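Local structure of 16S rRNA (guanine(1405)-N(7))-methyltransferase (Klebsiella pneumoniae, 6PI9) at residues 180-185 / 198-203; 138-143 / 171-176; 207-212 / 239-244. The protein probably methylates the N7 position of guanine 1405 in 16S rRNA, with S-adenosyl-L-methionine as methyl donor, and so confers resistance to various aminoglycosides. One frame throughout, in Å; residues are numbered along the deposited sequence.

Contact 1. Residues 180-185 / 198-203. With SAH (S-adenosyl-L-homocysteine), chain B.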
loop_
_atom_site.group_PDB
_atom_site.type_symbol
_atom_site.label_atom_id
_atom_site.label_comp_id
_atom_site.label_asym_id
_atom_site.label_seq_id
_atom_site.Cartn_x
_atom_site.Cartn_y
_atom_site.Cartn_z
ATOM N N ALA A 180 -14.138 -16.160 -13.743
ATOM C CA ALA A 180 -13.617 -14.820 -13.561
ATOM C C ALA A 180 -12.808 -14.757 -12.278
ATOM O O ALA A 180 -13.144 -15.416 -11.288
ATOM C CB ALA A 180 -14.697 -13.741 -13.466
ATOM N N LEU A 181 -11.716 -14.003 -12.350
ATOM C CA LEU A 181 -10.781 -13.846 -11.250
ATOM C C LEU A 181 -11.013 -12.457 -10.708
ATOM O O LEU A 181 -11.088 -11.504 -11.487
ATOM C CB LEU A 181 -9.333 -13.985 -11.727
ATOM C CG LEU A 181 -9.050 -15.180 -12.649
ATOM C CD1 LEU A 181 -7.573 -15.204 -13.062
ATOM C CD2 LEU A 181 -9.399 -16.528 -11.940
ATOM N N LEU A 182 -11.210 -12.361 -9.383
ATOM C CA LEU A 182 -11.345 -11.093 -8.663
ATOM C C LEU A 182 -10.311 -11.152 -7.558
ATOM O O LEU A 182 -10.645 -11.429 -6.379
ATOM C CB LEU A 182 -12.755 -10.929 -8.087
ATOM C CG LEU A 182 -13.829 -10.771 -9.193
ATOM C CD1 LEU A 182 -14.280 -12.167 -9.639
ATOM C CD2 LEU A 182 -15.058 -10.020 -8.620
ATOM N N MET A 183 -9.042 -10.933 -7.921
ATOM C CA MET A 183 -7.944 -11.225 -7.005
ATOM C C MET A 183 -7.471 -9.911 -6.376
ATOM O O MET A 183 -7.126 -8.961 -7.107
ATOM C CB MET A 183 -6.840 -11.955 -7.779
ATOM C CG MET A 183 -7.305 -13.354 -8.227
ATOM S SD MET A 183 -6.212 -14.023 -9.538
ATOM C CE MET A 183 -4.614 -13.969 -8.719
ATOM N N LYS A 184 -7.465 -9.861 -5.030
ATOM C CA LYS A 184 -7.029 -8.687 -4.266
ATOM C C LYS A 184 -7.737 -7.436 -4.743
ATOM O O LYS A 184 -7.139 -6.349 -4.900
ATOM C CB LYS A 184 -5.512 -8.540 -4.380
ATOM C CG LYS A 184 -4.821 -9.732 -3.683
ATOM C CD LYS A 184 -3.265 -9.661 -3.999
ATOM C CE LYS A 184 -2.503 -10.826 -3.289
ATOM N NZ LYS A 184 -1.066 -10.831 -3.831
ATOM N N LEU A 185 -9.005 -7.594 -5.005
ATOM C CA LEU A 185 -9.793 -6.556 -5.654
ATOM C C LEU A 185 -10.966 -6.077 -4.818
ATOM O O LEU A 185 -11.218 -4.881 -4.755
ATOM C CB LEU A 185 -10.336 -7.111 -6.987
ATOM C CG LEU A 185 -11.462 -6.260 -7.593
ATOM C CD1 LEU A 185 -10.931 -4.872 -7.966
ATOM C CD2 LEU A 185 -11.964 -6.972 -8.853
ATOM N N ALA A 198 -20.751 -6.597 -3.959
ATOM C CA ALA A 198 -21.890 -7.499 -4.122
ATOM C C ALA A 198 -22.566 -7.300 -5.475
ATOM O O ALA A 198 -23.108 -8.256 -6.060
ATOM C CB ALA A 198 -22.887 -7.268 -2.968
ATOM N N GLU A 199 -22.582 -6.066 -5.982
ATOM C CA GLU A 199 -23.253 -5.833 -7.262
ATOM C C GLU A 199 -22.456 -6.482 -8.395
ATOM O O GLU A 199 -23.027 -7.093 -9.302
ATOM C CB GLU A 199 -23.395 -4.334 -7.472
ATOM C CG GLU A 199 -24.106 -3.951 -8.702
ATOM C CD GLU A 199 -24.365 -2.451 -8.741
ATOM O OE1 GLU A 199 -25.206 -2.057 -9.593
ATOM O OE2 GLU A 199 -23.727 -1.677 -7.928
ATOM N N LEU A 200 -21.129 -6.386 -8.323
ATOM C CA LEU A 200 -20.268 -7.016 -9.309
ATOM C C LEU A 200 -20.387 -8.537 -9.267
ATOM O O LEU A 200 -20.569 -9.178 -10.304
ATOM C CB LEU A 200 -18.825 -6.580 -9.076
ATOM C CG LEU A 200 -17.740 -7.189 -9.966
ATOM C CD1 LEU A 200 -18.042 -6.832 -11.424
ATOM C CD2 LEU A 200 -16.327 -6.610 -9.563
ATOM N N LEU A 201 -20.264 -9.138 -8.073
ATOM C CA LEU A 201 -20.361 -10.600 -7.981
ATOM C C LEU A 201 -21.688 -11.116 -8.525
ATOM O O LEU A 201 -21.732 -12.146 -9.217
ATOM C CB LEU A 201 -20.184 -11.026 -6.514
ATOM C CG LEU A 201 -18.819 -10.817 -5.862
ATOM C CD1 LEU A 201 -18.979 -10.907 -4.360
ATOM C CD2 LEU A 201 -17.763 -11.855 -6.298
ATOM N N ALA A 202 -22.795 -10.430 -8.217
ATOM C CA ALA A 202 -24.108 -10.928 -8.632
ATOM C C ALA A 202 -24.355 -10.819 -10.138
ATOM O O ALA A 202 -25.276 -11.472 -10.649
ATOM C CB ALA A 202 -25.219 -10.176 -7.892
ATOM N N SER A 203 -23.578 -10.014 -10.858
ATOM C CA SER A 203 -23.872 -9.723 -12.258
ATOM C C SER A 203 -22.888 -10.319 -13.261
ATOM O O SER A 203 -23.204 -10.342 -14.472
ATOM C CB SER A 203 -23.923 -8.201 -12.489
ATOM O OG SER A 203 -24.972 -7.588 -11.753
HETATM N N SAH B . -5.706 -8.814 -9.575
HETATM C CA SAH B . -4.282 -8.442 -9.731
HETATM C CB SAH B . -4.046 -7.016 -9.265
HETATM C CG SAH B . -4.529 -6.645 -7.833
HETATM S SD SAH B . -3.900 -4.974 -7.337
HETATM C C SAH B . -3.375 -9.403 -8.939
HETATM O O SAH B . -3.889 -9.992 -7.966
HETATM O OXT SAH B . -2.169 -9.555 -9.220
HETATM C "C5'" SAH B . -5.466 -4.024 -7.563
HETATM C "C4'" SAH B . -5.738 -3.623 -9.043
HETATM O "O4'" SAH B . -7.070 -3.077 -9.158
HETATM C "C3'" SAH B . -4.772 -2.602 -9.711
HETATM O "O3'" SAH B . -4.205 -3.157 -10.915
HETATM C "C2'" SAH B . -5.646 -1.399 -10.061
HETATM O "O2'" SAH B . -5.231 -0.852 -11.315
HETATM C "C1'" SAH B . -7.014 -2.082 -10.196
HETATM N N9 SAH B . -8.146 -1.218 -9.918
HETATM C C8 SAH B . -8.349 -0.455 -8.796
HETATM N N7 SAH B . -9.596 0.098 -8.889
HETATM C C5 SAH B . -10.133 -0.273 -10.095
HETATM C C6 SAH B . -11.311 0.017 -10.744
HETATM N N6 SAH B . -12.200 0.860 -10.261
HETATM N N1 SAH B . -11.569 -0.620 -11.947
HETATM C C2 SAH B . -10.654 -1.431 -12.528
HETATM N N3 SAH B . -9.466 -1.724 -11.912
HETATM C C4 SAH B . -9.248 -1.128 -10.705
#
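Leu-182, on strand 179-183, meets Leu-200 and Leu-201 of helix 196-203 through a single methyl group. CB of Leu-182 points at the helix and, on its own segment, lies 4.1 Å from CD2 of Leu-185. A chi1 of -67° swings CG away from the carbonyl carbon, and from there the two methyls part. CD1 of Leu-182 stays with the sheet, 4.2 Å from CB of Ala-180, whereas CD2 runs out to the helix. There CD2 of Leu-182 lies 3.8 Å from CD2 of Leu-200, the two side chains reaching toward each other tip to tip, and 4.0 Å from CD2 of Leu-201, which comes in at a slant. Leu-185 adds a looser touch, its CD2 4.4 Å from CD2 of Leu-200. Leu-201 packs in addition on Leu-209 of the neighbouring strand, and Leu-200 on Leu-120.

The helix belongs to the crossover between parallel strands 179-183 and 208-214 of a Rossmann-like methyltransferase sheet. At the carboxyl end of strand 179-183 the chain meets the cofactor product: the amino N of S-adenosyl-L-homocysteine donates to Met-183 O at 2.9 Å. Lys-184 follows in a left-handed backbone conformation, and its NZ forms a salt bridge with Glu-95.

No hydrogen bond joins the two segments, and between them the contact rests on buried leucine side chains. The chemistry is divided by residue: Leu-182, with a smaller share from Leu-185, gives the helix an apolar surface to pack on, and the carbonyl of Met-183 receives the cofactor's amino group.

Contact 2. Residues 138-143 / 171-176. With SAH (S-adenosyl-L-homocysteine), chain B.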
loop_
_atom_site.group_PDB
_atom_site.type_symbol
_atom_site.label_atom_id
_atom_site.label_comp_id
_atom_site.label_asym_id
_atom_site.label_seq_id
_atom_site.Cartn_x
_atom_site.Cartn_y
_atom_site.Cartn_z
ATOM N N LEU A 138 -8.920 -12.592 -20.553
ATOM C CA LEU A 138 -9.147 -11.208 -20.971
ATOM C C LEU A 138 -8.940 -10.419 -19.709
ATOM O O LEU A 138 -9.771 -10.503 -18.800
ATOM C CB LEU A 138 -10.558 -10.967 -21.490
ATOM C CG LEU A 138 -10.726 -9.482 -21.848
ATOM C CD1 LEU A 138 -9.770 -9.183 -22.979
ATOM C CD2 LEU A 138 -12.173 -9.144 -22.214
ATOM N N GLY A 139 -7.827 -9.701 -19.621
ATOM C CA GLY A 139 -7.625 -8.851 -18.468
ATOM C C GLY A 139 -8.310 -7.516 -18.627
ATOM O O GLY A 139 -8.575 -7.017 -19.728
ATOM N N MET A 140 -8.591 -6.880 -17.491
ATOM C CA MET A 140 -9.087 -5.521 -17.637
ATOM C C MET A 140 -8.669 -4.725 -16.425
ATOM O O MET A 140 -8.585 -5.263 -15.317
ATOM C CB MET A 140 -10.593 -5.483 -17.857
ATOM C CG MET A 140 -11.454 -6.173 -16.870
ATOM S SD MET A 140 -13.054 -6.659 -17.720
ATOM C CE MET A 140 -12.554 -7.999 -18.784
ATOM N N ASP A 141 -8.412 -3.436 -16.640
ATOM C CA ASP A 141 -7.877 -2.642 -15.535
ATOM C C ASP A 141 -8.006 -1.166 -15.921
ATOM O O ASP A 141 -8.229 -0.821 -17.085
ATOM C CB ASP A 141 -6.423 -3.046 -15.274
ATOM C CG ASP A 141 -5.964 -2.744 -13.836
ATOM O OD1 ASP A 141 -6.057 -1.596 -13.415
ATOM O OD2 ASP A 141 -5.573 -3.699 -13.132
ATOM N N ILE A 142 -7.849 -0.288 -14.925
ATOM C CA ILE A 142 -7.799 1.148 -15.213
ATOM C C ILE A 142 -6.392 1.610 -15.524
ATOM O O ILE A 142 -6.190 2.762 -15.954
ATOM C CB ILE A 142 -8.283 1.961 -14.013
ATOM C CG1 ILE A 142 -7.599 1.493 -12.750
ATOM C CG2 ILE A 142 -9.775 1.941 -13.933
ATOM C CD1 ILE A 142 -7.899 2.562 -11.616
ATOM N N HIS A 143 -5.403 0.770 -15.230
ATOM C CA HIS A 143 -3.989 1.030 -15.458
ATOM C C HIS A 143 -3.643 0.630 -16.879
ATOM O O HIS A 143 -3.443 -0.547 -17.183
ATOM C CB HIS A 143 -3.144 0.254 -14.445
ATOM C CG HIS A 143 -1.770 0.822 -14.305
ATOM N ND1 HIS A 143 -0.986 1.125 -15.398
ATOM C CD2 HIS A 143 -1.058 1.185 -13.216
ATOM C CE1 HIS A 143 0.156 1.656 -14.991
ATOM N NE2 HIS A 143 0.145 1.691 -13.669
ATOM N N GLU A 171 -18.570 0.142 -14.900
ATOM C CA GLU A 171 -18.906 -0.901 -15.865
ATOM C C GLU A 171 -18.973 -2.238 -15.135
ATOM O O GLU A 171 -18.077 -2.542 -14.357
ATOM C CB GLU A 171 -17.845 -0.953 -16.983
ATOM C CG GLU A 171 -18.072 -2.049 -17.994
ATOM C CD GLU A 171 -16.903 -2.280 -18.981
ATOM O OE1 GLU A 171 -15.942 -1.474 -19.087
ATOM O OE2 GLU A 171 -16.985 -3.289 -19.693
ATOM N N ILE A 172 -20.007 -3.021 -15.384
ATOM C CA ILE A 172 -20.024 -4.432 -14.969
ATOM C C ILE A 172 -19.693 -5.233 -16.199
ATOM O O ILE A 172 -20.449 -5.157 -17.203
ATOM C CB ILE A 172 -21.383 -4.802 -14.357
ATOM C CG1 ILE A 172 -21.417 -4.295 -12.907
ATOM C CG2 ILE A 172 -21.597 -6.310 -14.390
ATOM C CD1 ILE A 172 -22.667 -4.688 -12.162
ATOM N N PRO A 173 -18.517 -5.873 -16.292
ATOM C CA PRO A 173 -18.104 -6.527 -17.543
ATOM C C PRO A 173 -19.173 -7.461 -18.052
ATOM O O PRO A 173 -19.706 -8.288 -17.291
ATOM C CB PRO A 173 -16.846 -7.297 -17.160
ATOM C CG PRO A 173 -16.255 -6.442 -15.981
ATOM C CD PRO A 173 -17.455 -5.908 -15.250
ATOM N N ALA A 174 -19.477 -7.330 -19.352
ATOM C CA ALA A 174 -20.549 -8.083 -19.989
ATOM C C ALA A 174 -20.059 -9.337 -20.717
ATOM O O ALA A 174 -20.880 -10.065 -21.292
ATOM C CB ALA A 174 -21.308 -7.176 -20.958
ATOM N N GLU A 175 -18.760 -9.627 -20.687
ATOM C CA GLU A 175 -18.233 -10.758 -21.429
ATOM C C GLU A 175 -18.738 -12.070 -20.836
ATOM O O GLU A 175 -19.034 -12.160 -19.633
ATOM C CB GLU A 175 -16.704 -10.736 -21.428
ATOM C CG GLU A 175 -16.141 -9.565 -22.243
ATOM C CD GLU A 175 -15.901 -8.311 -21.407
ATOM O OE1 GLU A 175 -15.209 -7.396 -21.911
ATOM O OE2 GLU A 175 -16.386 -8.251 -20.246
ATOM N N GLU A 176 -18.857 -13.077 -21.705
ATOM C CA GLU A 176 -19.077 -14.464 -21.314
ATOM C C GLU A 176 -17.752 -15.130 -21.011
ATOM O O GLU A 176 -16.807 -15.016 -21.795
ATOM C CB GLU A 176 -19.719 -15.251 -22.445
ATOM C CG GLU A 176 -21.014 -14.734 -22.863
ATOM C CD GLU A 176 -22.072 -15.805 -22.972
ATOM O OE1 GLU A 176 -23.179 -15.542 -22.470
ATOM O OE2 GLU A 176 -21.827 -16.870 -23.603
HETATM N N SAH B . -5.706 -8.814 -9.575
HETATM C CA SAH B . -4.282 -8.442 -9.731
HETATM C CB SAH B . -4.046 -7.016 -9.265
HETATM C CG SAH B . -4.529 -6.645 -7.833
HETATM S SD SAH B . -3.900 -4.974 -7.337
HETATM C C SAH B . -3.375 -9.403 -8.939
HETATM O O SAH B . -3.889 -9.992 -7.966
HETATM O OXT SAH B . -2.169 -9.555 -9.220
HETATM C "C5'" SAH B . -5.466 -4.024 -7.563
HETATM C "C4'" SAH B . -5.738 -3.623 -9.043
HETATM O "O4'" SAH B . -7.070 -3.077 -9.158
HETATM C "C3'" SAH B . -4.772 -2.602 -9.711
HETATM O "O3'" SAH B . -4.205 -3.157 -10.915
HETATM C "C2'" SAH B . -5.646 -1.399 -10.061
HETATM O "O2'" SAH B . -5.231 -0.852 -11.315
HETATM C "C1'" SAH B . -7.014 -2.082 -10.196
HETATM N N9 SAH B . -8.146 -1.218 -9.918
HETATM C C8 SAH B . -8.349 -0.455 -8.796
HETATM N N7 SAH B . -9.596 0.098 -8.889
HETATM C C5 SAH B . -10.133 -0.273 -10.095
HETATM C C6 SAH B . -11.311 0.017 -10.744
HETATM N N6 SAH B . -12.200 0.860 -10.261
HETATM N N1 SAH B . -11.569 -0.620 -11.947
HETATM C C2 SAH B . -10.654 -1.431 -12.528
HETATM N N3 SAH B . -9.466 -1.724 -11.912
HETATM C C4 SAH B . -9.248 -1.128 -10.705
#
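Strand 137-141 of the Rossmann-like methyltransferase sheet, which ends in the acidic residue that holds the cofactor ribose, is flanked here by the loop 171-176, with Leu-138 and Met-140 touching Pro-173 and Glu-175. Met-140 lays its sulfur against the proline ring, SD 3.6 Å from Pro-173 CG, the two side chains meeting at a slant. A bend at chi3 (72°) then turns CE of Met-140 toward the glutamate, 4.1 Å from Glu-175 OE2. Leu-138 crosses Glu-175 at about a right angle, its CD2 3.5 Å from OE1. That carboxylate has its stronger partner elsewhere, in a salt bridge with Arg-164. Pro-173 also rests on Leu-168 and Leu-200.

Past Met-140, the carboxylate of Asp-141 takes both ribose hydroxyls of S-adenosyl-L-homocysteine. O3' donates to OD2 at 2.7 Å, and O2' to OD1 at a length too short to be read closely. OD1 also accepts from His-143 N at 3.1 Å, an Asx turn, while OD2 receives Gly-123 N. Ile-142 lies by the adenine, CD1 3.9 Å from C5.

No hydrogen bond crosses the contact: the carbons of Leu-138 and Met-140 lie against a carboxylate whose charge is probably offset by Arg-164, and the Met-140 sulfur rests on the proline ring. The directional bonds lie at the strand end, where both oxygens of Asp-141 fix the ribose.

Contact 3. Residues 207-212 / 239-244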
loop_
_atom_site.group_PDB
_atom_site.type_symbol
_atom_site.label_atom_id
_atom_site.label_comp_id
_atom_site.label_asym_id
_atom_site.label_seq_id
_atom_site.Cartn_x
_atom_site.Cartn_y
_atom_site.Cartn_z
ATOM N N PRO A 207 -19.739 -18.797 -14.536
ATOM C CA PRO A 207 -20.258 -19.682 -13.487
ATOM C C PRO A 207 -19.288 -19.946 -12.354
ATOM O O PRO A 207 -19.726 -20.447 -11.303
ATOM C CB PRO A 207 -20.556 -20.975 -14.250
ATOM C CG PRO A 207 -19.611 -20.959 -15.386
ATOM C CD PRO A 207 -19.491 -19.523 -15.796
ATOM N N ARG A 208 -17.988 -19.672 -12.526
ATOM C CA ARG A 208 -17.016 -19.938 -11.468
ATOM C C ARG A 208 -16.237 -18.664 -11.255
ATOM O O ARG A 208 -15.884 -18.001 -12.228
ATOM C CB ARG A 208 -16.062 -21.084 -11.827
ATOM C CG ARG A 208 -16.724 -22.465 -11.660
ATOM C CD ARG A 208 -16.059 -23.549 -12.468
ATOM N NE ARG A 208 -16.185 -24.903 -11.883
ATOM C CZ ARG A 208 -17.334 -25.528 -11.615
ATOM N NH1 ARG A 208 -18.506 -24.913 -11.814
ATOM N NH2 ARG A 208 -17.317 -26.770 -11.122
ATOM N N LEU A 209 -15.971 -18.319 -9.990
ATOM C CA LEU A 209 -15.249 -17.110 -9.628
ATOM C C LEU A 209 -14.121 -17.505 -8.691
ATOM O O LEU A 209 -14.294 -18.393 -7.852
ATOM C CB LEU A 209 -16.134 -16.082 -8.902
ATOM C CG LEU A 209 -17.463 -15.780 -9.587
ATOM C CD1 LEU A 209 -18.192 -14.778 -8.725
ATOM C CD2 LEU A 209 -17.284 -15.199 -11.015
ATOM N N VAL A 210 -12.974 -16.852 -8.834
ATOM C CA VAL A 210 -11.868 -16.973 -7.876
ATOM C C VAL A 210 -11.733 -15.628 -7.222
ATOM O O VAL A 210 -11.431 -14.645 -7.904
ATOM C CB VAL A 210 -10.552 -17.369 -8.567
ATOM C CG1 VAL A 210 -9.405 -17.447 -7.525
ATOM C CG2 VAL A 210 -10.744 -18.702 -9.292
ATOM N N VAL A 211 -11.968 -15.554 -5.912
ATOM C CA VAL A 211 -11.989 -14.266 -5.202
ATOM C C VAL A 211 -10.919 -14.330 -4.136
ATOM O O VAL A 211 -10.871 -15.310 -3.383
ATOM C CB VAL A 211 -13.362 -14.007 -4.543
ATOM C CG1 VAL A 211 -13.346 -12.693 -3.690
ATOM C CG2 VAL A 211 -14.515 -14.040 -5.601
ATOM N N THR A 212 -10.000 -13.363 -4.110
ATOM C CA THR A 212 -8.929 -13.468 -3.132
ATOM C C THR A 212 -8.735 -12.180 -2.347
ATOM O O THR A 212 -9.078 -11.077 -2.786
ATOM C CB THR A 212 -7.584 -13.843 -3.744
ATOM O OG1 THR A 212 -7.026 -12.675 -4.358
ATOM C CG2 THR A 212 -7.765 -14.967 -4.751
ATOM N N ASP A 239 -26.713 -14.495 -2.494
ATOM C CA ASP A 239 -27.244 -15.829 -2.211
ATOM C C ASP A 239 -27.214 -16.747 -3.426
ATOM O O ASP A 239 -27.326 -17.973 -3.268
ATOM C CB ASP A 239 -28.696 -15.770 -1.701
ATOM C CG ASP A 239 -28.839 -15.015 -0.390
ATOM O OD1 ASP A 239 -27.850 -14.911 0.382
ATOM O OD2 ASP A 239 -29.971 -14.555 -0.117
ATOM N N THR A 240 -27.114 -16.182 -4.633
ATOM C CA THR A 240 -27.015 -16.990 -5.837
ATOM C C THR A 240 -25.653 -17.656 -5.984
ATOM O O THR A 240 -25.484 -18.459 -6.900
ATOM C CB THR A 240 -27.293 -16.136 -7.073
ATOM O OG1 THR A 240 -26.464 -14.966 -7.035
ATOM C CG2 THR A 240 -28.745 -15.725 -7.124
ATOM N N LEU A 241 -24.684 -17.340 -5.114
ATOM C CA LEU A 241 -23.333 -17.868 -5.197
ATOM C C LEU A 241 -23.050 -18.723 -3.971
ATOM O O LEU A 241 -23.649 -18.529 -2.910
ATOM C CB LEU A 241 -22.317 -16.732 -5.280
ATOM C CG LEU A 241 -22.528 -15.819 -6.502
ATOM C CD1 LEU A 241 -21.440 -14.734 -6.557
ATOM C CD2 LEU A 241 -22.463 -16.684 -7.710
ATOM N N SER A 242 -22.151 -19.689 -4.133
ATOM C CA SER A 242 -21.770 -20.550 -3.021
ATOM C C SER A 242 -20.273 -20.756 -3.038
ATOM O O SER A 242 -19.690 -20.967 -4.103
ATOM C CB SER A 242 -22.463 -21.922 -3.086
ATOM O OG SER A 242 -23.661 -21.932 -2.337
ATOM N N VAL A 243 -19.661 -20.688 -1.852
ATOM C CA VAL A 243 -18.253 -21.022 -1.696
ATOM C C VAL A 243 -18.081 -22.527 -1.857
ATOM O O VAL A 243 -18.689 -23.335 -1.140
ATOM C CB VAL A 243 -17.716 -20.530 -0.342
ATOM C CG1 VAL A 243 -16.298 -21.047 -0.109
ATOM C CG2 VAL A 243 -17.783 -18.984 -0.309
ATOM N N ARG A 244 -17.283 -22.907 -2.844
ATOM C CA ARG A 244 -16.933 -24.320 -2.999
ATOM C C ARG A 244 -15.718 -24.682 -2.144
ATOM O O ARG A 244 -15.664 -25.784 -1.596
ATOM C CB ARG A 244 -16.693 -24.635 -4.485
ATOM C CG ARG A 244 -15.704 -25.758 -4.742
ATOM C CD ARG A 244 -16.325 -27.177 -4.747
ATOM N NE ARG A 244 -17.154 -27.376 -5.937
ATOM C CZ ARG A 244 -16.667 -27.624 -7.156
ATOM N NH1 ARG A 244 -15.355 -27.716 -7.338
ATOM N NH2 ARG A 244 -17.488 -27.780 -8.195
#
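Arg-208 and Arg-244 bring their guanidinium groups together, while on the other side of the sheet Leu-209 meets Leu-241. These four side chains bury nearly equal areas. The two segments are not bonded neighbours: strand 252-259 runs between strands 208-214 and 241-248, antiparallel to both, and the side chains reach across it.

Arg-208 reaches out nearly straight. Turns at chi2 (87°) and chi3 (71°) instead curl Arg-244 back, and this brings its guanidinium over to the first arginine. NH2 of Arg-208 lies 3.1 Å from NH2 of Arg-244, and the planes of the two groups stand 79° apart. Both atoms are donors, so no hydrogen bond joins them. Their common partner is Glu-258 of the intervening strand, whose OE2 forms a salt bridge with NH2 of each arginine. Phe-110 of helix 100-111 packs against both side chains.

Leu-209, next in sequence to Arg-208, points to the opposite face. CD1 of Leu-209 lies 3.9 Å from CD1 of Leu-241, and the two side chains cross at about a right angle. Leu-201 of helix 196-203 touches both leucines, and Leu-241 rests besides on Val-257 of the strand in the middle. Leu-209 is tied to that same Val-257 by backbone hydrogen bonding.

The sheet edge is thus held differently on its two faces. On the face packed by helix 196-203 buried methyls meet across the middle strand. On the face of helix 100-111 one glutamate oxygen is shared by two arginines, and the shared carboxylate of Glu-258 probably accounts for the two guanidinium groups lying so close.

Along the chain the three contacts follow in series, contact 2 first, then contact 1, then contact 3, all reaching one mixed sheet of seven strands. Contacts 1 and 2 have centres about 11 Å apart and touch through Ile-172 and Pro-173 packing on helix 196-203. Contacts 1 and 3, with centres about 9 Å apart, use strands that are neighbours in the sheet, 179-183 in contact 1 and 208-214 in contact 3; Leu-182 N and Val-210 O probably form a hydrogen bond there. Contacts 2 and 3 do not touch, their centres lying about 18 Å apart. Contacts 1 and 2 both reach the cofactor pocket, while contact 3 lies toward the edge strand 241-248.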